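Local coordinates for protein 3-HSA hydroxylase, oxygenase (Rhodococcus sp., PDB 2RFQ) that hydroxylates the phenolic ring of the secosteroid 3-HSA to the catechol 3,4-DHSA with reduced FMN and dioxygen, a step in bacterial cholesterol catabolism, at residues A[122-128]-A[154-159]; A[63-69]-A[301-305]. One frame throughout, in Å; residues are numbered along the deposited sequence.

Contact 1: A[122-128]-A[154-159]; sequences PMGAGQV and GGPVIK
Three backbone hydrogen bonds hold 122-128 against 154-159: Gly126 N donates to Pro156 O (3.0 Å, N-H...O angle 164°), Ile158 N to Gly126 O (2.6 Å, 171°) and Val128 N to Ile158 O (3.0 Å, 172°). Gly126 thus binds the residues before and after Val157, and Ile158 those before and after Gln127, the pattern that defines parallel pairing. The register follows: Gly126 lies by Val157 (CA-CA 4.8 Å) and Gln127 by Ile158 (4.6 Å), and the axes of 124-128 and 154-159 cross at -29° and approach to 4.5 Å. CA-H...O contacts supplement the pairing, among them Val157 CA to Gly126 O at 3.3 Å. Toward the other end the regular bonding stops at Pro156, which has no amide hydrogen; Gly124 O instead lies 3.2 Å from Pro156 CD, and Pro122 CA meets Gly154 O at 3.5 Å. Ala125 CB packs on Pro156 CG (3.8 Å) and Ile158 CG1 (3.9 Å). Val128 and Val157, both t, bring CG2 and CG1 to 3.7 Å. The Gln127 side chain (t, p) folds over the strand so that its NE2 donates a hydrogen bond to the following carbonyl, Val128 O, at 2.9 Å. Strand 132-142 pairs antiparallel with 124-129, and strand 162-172 with 150-159, within the beta domain between the helical regions of the acyl-CoA dehydrogenase-like fold; Val157 touches Tyr133, Val164 and Val167.

Contact 2: A[63-69]-A[301-305]; sequences ADPVLFY and VADEY
This is helix-to-helix packing between the start of helix 65-76, in the N-terminal acyl-CoA dehydrogenase-like region, and a turn near the C-terminal end of helix 277-309 in the C-terminal one. The segments 65-69 and 301-305 run nearly antiparallel, at 156°, with their axes 10.1 Å apart at closest approach; Val66 CA comes within 6.4 Å of Ala302 CA and Asp64 CA within 7.5 Å of Tyr305 CA. Asp64 is the N-cap (chi1 t), its OD1 accepting from Val66 N at 3.0 Å, and Pro65 begins the helix. The contact is mainly apolar. Tyr305 (chi1 t, chi2 60°) lays its ring against the proline: Pro65 CD stands 3.4 Å from the centroid of the Tyr305 ring and 12° off its normal, a CH-pi interaction over the face. One turn earlier, Val301 (t) points into the other helix, its CG1 3.7 Å from both Pro65 CG and Val66 CG2, while its CG2 is 3.9 Å from Tyr69 CE2. Val66 (t) also reaches Ala302, CG2 to CB at 3.9 Å. In all, 303 Å² are buried. Tyr69 (m) sends its hydroxyl to Ile236 O, and Val301 touches Thr235, so helix 233-266 borders both partners; beyond the contact, Glu304 packs against Leu318 and Ala322 of helix 316-344.

In the fold
Contacts 1 and 2 do not touch: their centres are 32 Å apart and their nearest atoms about 18 Å. Along the chain, contact 1 is nested within the loop that contact 2 closes, as expected of the acyl-CoA dehydrogenase-like fold, where a beta domain is inserted between N- and C-terminal helical regions. Contact 1 is part of that sheet, a parallel pairing of two of its strands; contact 2 joins the two helical regions. Contact 1 lies closer to the FMN site inferred by similarity: the side chain of Met123, present as selenomethionine, is about 3 Å from that of Ser119 and about 4 Å from that of Trp141. In contact 2, the Tyr69 side chain remains about 11 Å from those of Trp84 and Tyr120.

Contact 1: A[122-128]-A[154-159]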
ATOM      1  N   PRO A 122       0.214   4.372 -33.249  1.00 15.66           N
ATOM      2  CA  PRO A 122       0.662   4.220 -34.627  1.00 16.45           C
ATOM      3  C   PRO A 122       0.629   2.765 -35.070  1.00 17.16           C
ATOM      4  O   PRO A 122       1.519   1.983 -34.717  1.00 18.05           O
ATOM      5  CB  PRO A 122       2.108   4.734 -34.600  1.00 17.13           C
ATOM      6  CG  PRO A 122       2.562   4.553 -33.177  1.00 17.30           C
ATOM      7  CD  PRO A 122       1.326   4.648 -32.310  1.00 16.15           C
HETATM    8  N   MSE A 123      -0.405   2.413 -35.823  1.00 16.94           N
HETATM    9  CA  MSE A 123      -0.550   1.067 -36.372  1.00 18.31           C
HETATM   10  C   MSE A 123      -0.735   1.108 -37.886  1.00 16.71           C
HETATM   11  O   MSE A 123      -1.243   0.159 -38.508  1.00 15.89           O
HETATM   12  CB  MSE A 123      -1.676   0.317 -35.643  1.00 17.81           C
HETATM   13  CG  MSE A 123      -1.280   0.016 -34.210  1.00 19.46           C
HETATM   14 SE   MSE A 123      -2.638  -1.028 -33.255  1.00 27.20          SE
HETATM   15  CE  MSE A 123      -3.642   0.428 -32.503  1.00 26.59           C
ATOM     16  N   GLY A 124      -0.282   2.218 -38.471  1.00 15.21           N
ATOM     17  CA  GLY A 124      -0.270   2.403 -39.907  1.00 14.43           C
ATOM     18  C   GLY A 124       0.501   3.674 -40.214  1.00 14.15           C
ATOM     19  O   GLY A 124       1.052   4.297 -39.313  1.00 14.40           O
ATOM     20  N   ALA A 125       0.540   4.050 -41.485  1.00 13.56           N
ATOM     21  CA  ALA A 125       1.330   5.206 -41.905  1.00 12.97           C
ATOM     22  C   ALA A 125       0.786   5.740 -43.211  1.00 13.34           C
ATOM     23  O   ALA A 125       0.081   5.019 -43.937  1.00 13.07           O
ATOM     24  CB  ALA A 125       2.819   4.817 -42.056  1.00 13.74           C
ATOM     25  N   GLY A 126       1.143   6.991 -43.521  1.00 12.45           N
ATOM     26  CA  GLY A 126       0.700   7.646 -44.741  1.00 12.87           C
ATOM     27  C   GLY A 126       1.888   8.135 -45.549  1.00 13.41           C
ATOM     28  O   GLY A 126       2.720   8.877 -45.043  1.00 14.87           O
ATOM     29  N   GLN A 127       1.969   7.715 -46.807  1.00 13.35           N
ATOM     30  CA  GLN A 127       3.035   8.162 -47.709  1.00 13.25           C
ATOM     31  C   GLN A 127       2.582   9.390 -48.473  1.00 12.25           C
ATOM     32  O   GLN A 127       1.496   9.388 -49.032  1.00 12.54           O
ATOM     33  CB  GLN A 127       3.385   7.044 -48.702  1.00 13.28           C
ATOM     34  CG  GLN A 127       4.121   7.504 -49.954  1.00 16.47           C
ATOM     35  CD  GLN A 127       5.553   7.938 -49.672  1.00 19.47           C
ATOM     36  OE1 GLN A 127       6.258   7.306 -48.878  1.00 21.35           O
ATOM     37  NE2 GLN A 127       5.996   9.008 -50.343  1.00 19.07           N
ATOM     38  N   VAL A 128       3.437  10.413 -48.522  1.00 11.88           N
ATOM     39  CA  VAL A 128       3.164  11.614 -49.301  1.00 11.28           C
ATOM     40  C   VAL A 128       2.971  11.249 -50.769  1.00 10.80           C
ATOM     41  O   VAL A 128       3.810  10.555 -51.361  1.00 10.85           O
ATOM     42  CB  VAL A 128       4.307  12.658 -49.136  1.00 11.46           C
ATOM     43  CG1 VAL A 128       4.174  13.814 -50.142  1.00 12.58           C
ATOM     44  CG2 VAL A 128       4.328  13.206 -47.719  1.00 12.76           C
ATOM     45  N   GLY A 154      -4.240   7.403 -36.102  1.00  9.53           N
ATOM     46  CA  GLY A 154      -2.955   8.057 -35.793  1.00  9.83           C
ATOM     47  C   GLY A 154      -1.780   7.350 -36.452  1.00  9.88           C
ATOM     48  O   GLY A 154      -1.689   6.118 -36.463  1.00 10.88           O
ATOM     49  N   GLY A 155      -0.865   8.118 -37.023  1.00  9.83           N
ATOM     50  CA  GLY A 155       0.320   7.492 -37.576  1.00  9.93           C
ATOM     51  C   GLY A 155       1.290   8.503 -38.127  1.00 10.74           C
ATOM     52  O   GLY A 155       0.958   9.695 -38.224  1.00  9.77           O
ATOM     53  N   PRO A 156       2.493   8.033 -38.484  1.00 10.96           N
ATOM     54  CA  PRO A 156       3.450   8.929 -39.104  1.00 11.62           C
ATOM     55  C   PRO A 156       3.138   9.183 -40.573  1.00 12.55           C
ATOM     56  O   PRO A 156       2.526   8.346 -41.264  1.00 12.57           O
ATOM     57  CB  PRO A 156       4.771   8.161 -38.979  1.00 11.92           C
ATOM     58  CG  PRO A 156       4.353   6.726 -39.118  1.00 12.12           C
ATOM     59  CD  PRO A 156       3.017   6.658 -38.370  1.00 11.38           C
ATOM     60  N   VAL A 157       3.562  10.358 -41.036  1.00 13.34           N
ATOM     61  CA  VAL A 157       3.660  10.674 -42.457  1.00 14.30           C
ATOM     62  C   VAL A 157       5.039  10.245 -42.937  1.00 15.31           C
ATOM     63  O   VAL A 157       6.046  10.547 -42.287  1.00 14.75           O
ATOM     64  CB  VAL A 157       3.475  12.197 -42.706  1.00 13.73           C
ATOM     65  CG1 VAL A 157       3.970  12.613 -44.120  1.00 14.39           C
ATOM     66  CG2 VAL A 157       2.038  12.593 -42.497  1.00 13.32           C
ATOM     67  N   ILE A 158       5.069   9.531 -44.066  1.00 16.19           N
ATOM     68  CA  ILE A 158       6.309   9.046 -44.655  1.00 17.00           C
ATOM     69  C   ILE A 158       6.671   9.875 -45.891  1.00 17.73           C
ATOM     70  O   ILE A 158       5.884  10.012 -46.830  1.00 17.64           O
ATOM     71  CB  ILE A 158       6.214   7.531 -44.985  1.00 16.63           C
ATOM     72  CG1 ILE A 158       5.754   6.715 -43.748  1.00 17.45           C
ATOM     73  CG2 ILE A 158       7.536   7.016 -45.567  1.00 17.14           C
ATOM     74  CD1 ILE A 158       6.739   6.719 -42.553  1.00 17.08           C
ATOM     75  N   LYS A 159       7.869  10.444 -45.869  1.00 18.22           N
ATOM     76  CA  LYS A 159       8.333  11.307 -46.937  1.00 19.02           C
ATOM     77  C   LYS A 159       9.818  11.010 -47.100  1.00 19.19           C
ATOM     78  O   LYS A 159      10.551  11.009 -46.113  1.00 20.01           O
ATOM     79  CB  LYS A 159       8.084  12.753 -46.535  1.00 18.90           C
ATOM     80  CG  LYS A 159       8.404  13.760 -47.603  1.00 19.37           C
ATOM     81  CD  LYS A 159       8.002  15.136 -47.131  1.00 21.66           C
ATOM     82  CE  LYS A 159       8.738  16.198 -47.899  1.00 21.99           C
ATOM     83  NZ  LYS A 159       8.268  17.526 -47.437  1.00 23.54           N
TER

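Contact 2: A[63-69]-A[301-305]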
ATOM      1  N   ALA A  63     -19.279  22.650 -25.387  1.00  8.75           N
ATOM      2  CA  ALA A  63     -19.552  22.821 -23.970  1.00  9.23           C
ATOM      3  C   ALA A  63     -18.294  23.023 -23.145  1.00  8.98           C
ATOM      4  O   ALA A  63     -17.195  22.669 -23.583  1.00 10.18           O
ATOM      5  CB  ALA A  63     -20.304  21.591 -23.447  1.00 10.33           C
ATOM      6  N   ASP A  64     -18.470  23.583 -21.953  1.00  9.17           N
ATOM      7  CA  ASP A  64     -17.507  23.448 -20.848  1.00  8.72           C
ATOM      8  C   ASP A  64     -17.080  21.968 -20.776  1.00  8.17           C
ATOM      9  O   ASP A  64     -17.923  21.081 -20.668  1.00  8.26           O
ATOM     10  CB  ASP A  64     -18.258  23.865 -19.568  1.00  8.78           C
ATOM     11  CG  ASP A  64     -17.393  23.871 -18.315  1.00 10.19           C
ATOM     12  OD1 ASP A  64     -16.368  23.160 -18.240  1.00  8.75           O
ATOM     13  OD2 ASP A  64     -17.777  24.619 -17.400  1.00 12.40           O
ATOM     14  N   PRO A  65     -15.768  21.683 -20.875  1.00  7.21           N
ATOM     15  CA  PRO A  65     -15.329  20.278 -20.891  1.00  7.44           C
ATOM     16  C   PRO A  65     -15.687  19.521 -19.630  1.00  7.41           C
ATOM     17  O   PRO A  65     -15.842  18.297 -19.697  1.00  7.61           O
ATOM     18  CB  PRO A  65     -13.801  20.358 -21.121  1.00  7.21           C
ATOM     19  CG  PRO A  65     -13.442  21.764 -20.698  1.00  7.25           C
ATOM     20  CD  PRO A  65     -14.645  22.626 -21.013  1.00  7.59           C
ATOM     21  N   VAL A  66     -15.862  20.227 -18.505  1.00  7.39           N
ATOM     22  CA  VAL A  66     -16.266  19.534 -17.268  1.00  7.61           C
ATOM     23  C   VAL A  66     -17.667  18.931 -17.448  1.00  7.78           C
ATOM     24  O   VAL A  66     -17.952  17.859 -16.946  1.00  7.88           O
ATOM     25  CB  VAL A  66     -16.160  20.404 -16.010  1.00  7.49           C
ATOM     26  CG1 VAL A  66     -16.716  19.651 -14.788  1.00  8.05           C
ATOM     27  CG2 VAL A  66     -14.684  20.781 -15.774  1.00  9.31           C
ATOM     28  N   LEU A  67     -18.538  19.620 -18.167  1.00  7.29           N
ATOM     29  CA  LEU A  67     -19.866  19.057 -18.435  1.00  7.76           C
ATOM     30  C   LEU A  67     -19.732  17.744 -19.217  1.00  8.22           C
ATOM     31  O   LEU A  67     -20.383  16.753 -18.880  1.00  8.45           O
ATOM     32  CB  LEU A  67     -20.726  20.068 -19.210  1.00  7.64           C
ATOM     33  CG  LEU A  67     -22.060  19.508 -19.733  1.00  7.93           C
ATOM     34  CD1 LEU A  67     -22.990  18.989 -18.664  1.00  8.06           C
ATOM     35  CD2 LEU A  67     -22.790  20.570 -20.549  1.00  8.35           C
ATOM     36  N   PHE A  68     -18.865  17.735 -20.227  1.00  7.91           N
ATOM     37  CA  PHE A  68     -18.659  16.536 -21.037  1.00  8.00           C
ATOM     38  C   PHE A  68     -18.157  15.379 -20.159  1.00  8.49           C
ATOM     39  O   PHE A  68     -18.718  14.262 -20.212  1.00  7.38           O
ATOM     40  CB  PHE A  68     -17.667  16.789 -22.179  1.00  8.07           C
ATOM     41  CG  PHE A  68     -17.349  15.549 -22.963  1.00  8.08           C
ATOM     42  CD1 PHE A  68     -18.258  15.051 -23.895  1.00  8.58           C
ATOM     43  CD2 PHE A  68     -16.140  14.868 -22.759  1.00 10.03           C
ATOM     44  CE1 PHE A  68     -17.979  13.886 -24.625  1.00 10.57           C
ATOM     45  CE2 PHE A  68     -15.867  13.680 -23.464  1.00 11.32           C
ATOM     46  CZ  PHE A  68     -16.780  13.201 -24.395  1.00 10.66           C
ATOM     47  N   TYR A  69     -17.126  15.630 -19.334  1.00  7.68           N
ATOM     48  CA  TYR A  69     -16.588  14.530 -18.521  1.00  7.45           C
ATOM     49  C   TYR A  69     -17.563  14.081 -17.430  1.00  7.41           C
ATOM     50  O   TYR A  69     -17.575  12.904 -17.053  1.00  8.02           O
ATOM     51  CB  TYR A  69     -15.205  14.852 -17.949  1.00  7.50           C
ATOM     52  CG  TYR A  69     -14.168  15.070 -19.016  1.00  8.12           C
ATOM     53  CD1 TYR A  69     -13.859  14.070 -19.942  1.00  8.37           C
ATOM     54  CD2 TYR A  69     -13.512  16.296 -19.113  1.00  9.03           C
ATOM     55  CE1 TYR A  69     -12.906  14.284 -20.949  1.00 10.05           C
ATOM     56  CE2 TYR A  69     -12.545  16.525 -20.104  1.00  9.51           C
ATOM     57  CZ  TYR A  69     -12.242  15.515 -21.002  1.00  8.96           C
ATOM     58  OH  TYR A  69     -11.283  15.767 -21.976  1.00  9.21           O
ATOM     59  N   VAL A 301      -9.063  20.031 -15.287  1.00  7.51           N
ATOM     60  CA  VAL A 301      -9.774  20.443 -16.505  1.00  7.23           C
ATOM     61  C   VAL A 301     -10.412  21.828 -16.296  1.00  7.94           C
ATOM     62  O   VAL A 301     -10.273  22.722 -17.135  1.00  7.40           O
ATOM     63  CB  VAL A 301     -10.829  19.395 -16.927  1.00  7.73           C
ATOM     64  CG1 VAL A 301     -11.763  19.993 -17.960  1.00  7.79           C
ATOM     65  CG2 VAL A 301     -10.117  18.168 -17.531  1.00  8.18           C
ATOM     66  N   ALA A 302     -11.096  21.994 -15.167  1.00  7.09           N
ATOM     67  CA  ALA A 302     -11.738  23.295 -14.866  1.00  8.32           C
ATOM     68  C   ALA A 302     -10.722  24.469 -14.835  1.00  8.84           C
ATOM     69  O   ALA A 302     -10.992  25.575 -15.349  1.00  8.70           O
ATOM     70  CB  ALA A 302     -12.517  23.199 -13.540  1.00  9.30           C
ATOM     71  N   ASP A 303      -9.565  24.229 -14.231  1.00  8.94           N
ATOM     72  CA  ASP A 303      -8.526  25.254 -14.132  1.00  9.43           C
ATOM     73  C   ASP A 303      -7.983  25.616 -15.500  1.00  9.15           C
ATOM     74  O   ASP A 303      -7.821  26.804 -15.825  1.00  8.53           O
ATOM     75  CB  ASP A 303      -7.407  24.782 -13.205  1.00  9.80           C
ATOM     76  CG  ASP A 303      -7.823  24.770 -11.734  1.00 12.50           C
ATOM     77  OD1 ASP A 303      -8.964  25.156 -11.401  1.00 14.18           O
ATOM     78  OD2 ASP A 303      -6.970  24.415 -10.907  1.00 18.89           O
ATOM     79  N   GLU A 304      -7.713  24.609 -16.335  1.00  8.32           N
ATOM     80  CA  GLU A 304      -7.250  24.910 -17.695  1.00  7.55           C
ATOM     81  C   GLU A 304      -8.298  25.744 -18.434  1.00  6.60           C
ATOM     82  O   GLU A 304      -7.981  26.761 -19.062  1.00  6.93           O
ATOM     83  CB  GLU A 304      -6.947  23.631 -18.481  1.00  7.89           C
ATOM     84  CG  GLU A 304      -5.851  22.739 -17.851  1.00  6.51           C
ATOM     85  CD  GLU A 304      -5.493  21.547 -18.699  1.00  9.09           C
ATOM     86  OE1 GLU A 304      -6.158  21.306 -19.728  1.00  7.92           O
ATOM     87  OE2 GLU A 304      -4.531  20.827 -18.321  1.00  8.11           O
ATOM     88  N   TYR A 305      -9.556  25.315 -18.344  1.00  6.53           N
ATOM     89  CA  TYR A 305     -10.642  25.948 -19.109  1.00  6.21           C
ATOM     90  C   TYR A 305     -10.865  27.380 -18.645  1.00  5.67           C
ATOM     91  O   TYR A 305     -11.082  28.282 -19.460  1.00  5.80           O
ATOM     92  CB  TYR A 305     -11.928  25.132 -18.953  1.00  6.40           C
ATOM     93  CG  TYR A 305     -13.059  25.591 -19.834  1.00  6.77           C
ATOM     94  CD1 TYR A 305     -12.936  25.593 -21.240  1.00  4.92           C
ATOM     95  CD2 TYR A 305     -14.270  26.017 -19.266  1.00  6.86           C
ATOM     96  CE1 TYR A 305     -13.994  26.010 -22.060  1.00  6.03           C
ATOM     97  CE2 TYR A 305     -15.327  26.420 -20.070  1.00  7.53           C
ATOM     98  CZ  TYR A 305     -15.189  26.418 -21.455  1.00  7.04           C
ATOM     99  OH  TYR A 305     -16.245  26.831 -22.232  1.00  8.30           O
TER